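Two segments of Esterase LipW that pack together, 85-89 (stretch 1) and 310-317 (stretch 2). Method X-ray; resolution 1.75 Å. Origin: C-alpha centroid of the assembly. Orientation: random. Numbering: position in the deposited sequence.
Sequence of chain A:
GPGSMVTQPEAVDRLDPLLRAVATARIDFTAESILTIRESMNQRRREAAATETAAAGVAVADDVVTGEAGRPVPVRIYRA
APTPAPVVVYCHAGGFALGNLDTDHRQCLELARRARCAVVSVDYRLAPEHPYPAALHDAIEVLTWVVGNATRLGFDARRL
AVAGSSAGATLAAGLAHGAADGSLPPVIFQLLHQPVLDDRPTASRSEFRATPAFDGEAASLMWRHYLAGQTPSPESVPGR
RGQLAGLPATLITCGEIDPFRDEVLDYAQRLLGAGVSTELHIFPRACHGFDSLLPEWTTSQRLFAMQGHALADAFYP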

# COMPACT_ATOMS: atom_id res chain seq x y z
N ALA A 85 15.96 10.41 11.74
CA ALA A 85 15.25 9.15 11.76
C ALA A 85 15.28 8.51 10.36
O ALA A 85 15.14 9.22 9.35
N PRO A 86 15.46 7.18 10.29
CA PRO A 86 15.24 6.50 9.00
C PRO A 86 13.78 6.74 8.61
O PRO A 86 12.95 6.96 9.48
N VAL A 87 13.47 6.72 7.32
CA VAL A 87 12.16 7.23 6.91
C VAL A 87 11.57 6.35 5.81
O VAL A 87 12.30 5.88 4.93
N VAL A 88 10.26 6.13 5.90
CA VAL A 88 9.53 5.34 4.91
C VAL A 88 8.56 6.26 4.19
O VAL A 88 7.80 6.97 4.85
N VAL A 89 8.53 6.24 2.85
CA VAL A 89 7.48 6.96 2.12
C VAL A 89 6.40 5.93 1.82
O VAL A 89 6.70 4.93 1.18
N ALA A 310 11.14 -6.31 9.63
CA ALA A 310 11.76 -6.25 8.30
C ALA A 310 12.39 -4.89 8.09
O ALA A 310 13.57 -4.79 7.71
N LEU A 311 11.63 -3.85 8.40
CA LEU A 311 12.13 -2.49 8.29
C LEU A 311 13.21 -2.24 9.32
O LEU A 311 14.22 -1.65 9.01
N ALA A 312 13.00 -2.70 10.56
CA ALA A 312 14.01 -2.40 11.60
C ALA A 312 15.35 -3.04 11.23
O ALA A 312 16.41 -2.45 11.46
N ASP A 313 15.31 -4.24 10.67
CA ASP A 313 16.57 -4.89 10.28
C ASP A 313 17.26 -4.13 9.15
O ASP A 313 18.50 -4.10 9.08
N ALA A 314 16.47 -3.53 8.26
CA ALA A 314 17.03 -2.75 7.14
C ALA A 314 17.67 -1.46 7.67
O ALA A 314 18.77 -1.04 7.22
N PHE A 315 16.96 -0.85 8.62
CA PHE A 315 17.36 0.45 9.18
C PHE A 315 18.45 0.34 10.26
O PHE A 315 19.21 1.29 10.45
N TYR A 316 18.52 -0.80 10.97
CA TYR A 316 19.44 -0.95 12.09
C TYR A 316 20.15 -2.30 11.97
O TYR A 316 19.89 -3.21 12.75
N PRO A 317 20.98 -2.46 10.92
CA PRO A 317 21.70 -3.70 10.71
C PRO A 317 22.69 -3.99 11.83
O PRO A 317 23.07 -5.15 11.99
OXT PRO A 317 23.06 -3.10 12.61

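A helix laid against a strand meets it with one side only, and the C-terminal helix of Esterase LipW illustrates the rule in very few residues. No hydrogen bond crosses between the two stretches; side-chain packing carries the contact. Along the strand, P86 and V88 point toward the helix while V87 between them points away, the usual alternation of a strand. On the helix, L311 comes first. Its CA-to-CB bond points toward the strand, and its mt rotamer (chi1 -78°, chi2 172°) places CD1 3.9 Å from CG2 of V88, itself a t rotamer. The next three residues, A312, D313 and A314, make no contact, as the helix turns them off the interface.

One turn after L311, F315 again points toward the strand. With chi1 m at -71°, its ring offers a face to P86, whose CB lies 3.4 Å from the ring centroid of F315 and 13° off the normal, a CH-pi contact. The ring edge reaches V88, with F315 CZ 3.8 Å from V88 CG2. Y316, just past the helix, starts sideways, but its m rotamer brings the phenol end back: Y316 OH sits 3.4 Å from P86 CG, a van der Waals contact, because CG is an aliphatic carbon; the hydroxyl finds its hydrogen bond elsewhere in the structure. P317 ends the chain out of reach.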

# COMPACT_ATOMS: atom_id res chain seq x y z
CB ALA A 85 13.82 9.40 12.20
CB PRO A 86 15.48 5.03 9.33
CG PRO A 86 15.29 4.90 10.80
CD PRO A 86 15.65 6.22 11.40
CB VAL A 87 12.25 8.72 6.44
CG1 VAL A 87 13.25 8.91 5.29
CG2 VAL A 87 10.86 9.28 6.04
CB VAL A 88 8.68 4.21 5.62
CG1 VAL A 88 7.87 3.40 4.57
CG2 VAL A 88 9.57 3.29 6.44
CB VAL A 89 8.01 7.58 0.81
CG1 VAL A 89 6.86 8.11 -0.05
CG2 VAL A 89 9.05 8.68 1.15
CB ALA A 310 10.73 -6.53 7.19
CB LEU A 311 11.01 -1.47 8.48
CG LEU A 311 10.09 -1.25 7.29
CD1 LEU A 311 8.91 -0.35 7.71
CD2 LEU A 311 10.88 -0.65 6.08
CB ALA A 312 13.55 -2.89 12.96
CB ASP A 313 16.38 -6.36 9.92
CG ASP A 313 16.12 -7.24 11.16
OD1 ASP A 313 16.29 -6.78 12.31
OD2 ASP A 313 15.74 -8.41 10.96
CB ALA A 314 15.92 -2.43 6.14
CB PHE A 315 16.15 1.15 9.79
CG PHE A 315 15.15 1.66 8.78
CD1 PHE A 315 15.54 1.98 7.47
CD2 PHE A 315 13.82 1.90 9.17
CE1 PHE A 315 14.62 2.50 6.54
CE2 PHE A 315 12.88 2.40 8.24
CZ PHE A 315 13.28 2.71 6.92
CB TYR A 316 18.67 -0.85 13.42
CG TYR A 316 17.86 0.42 13.58
CD1 TYR A 316 18.46 1.60 14.02
CD2 TYR A 316 16.48 0.45 13.32
CE1 TYR A 316 17.75 2.76 14.19
CE2 TYR A 316 15.74 1.62 13.49
CZ TYR A 316 16.39 2.78 13.92
OH TYR A 316 15.70 3.96 14.08
CB PRO A 317 22.42 -3.49 9.37
CG PRO A 317 22.45 -2.01 9.15
CD PRO A 317 21.25 -1.46 9.86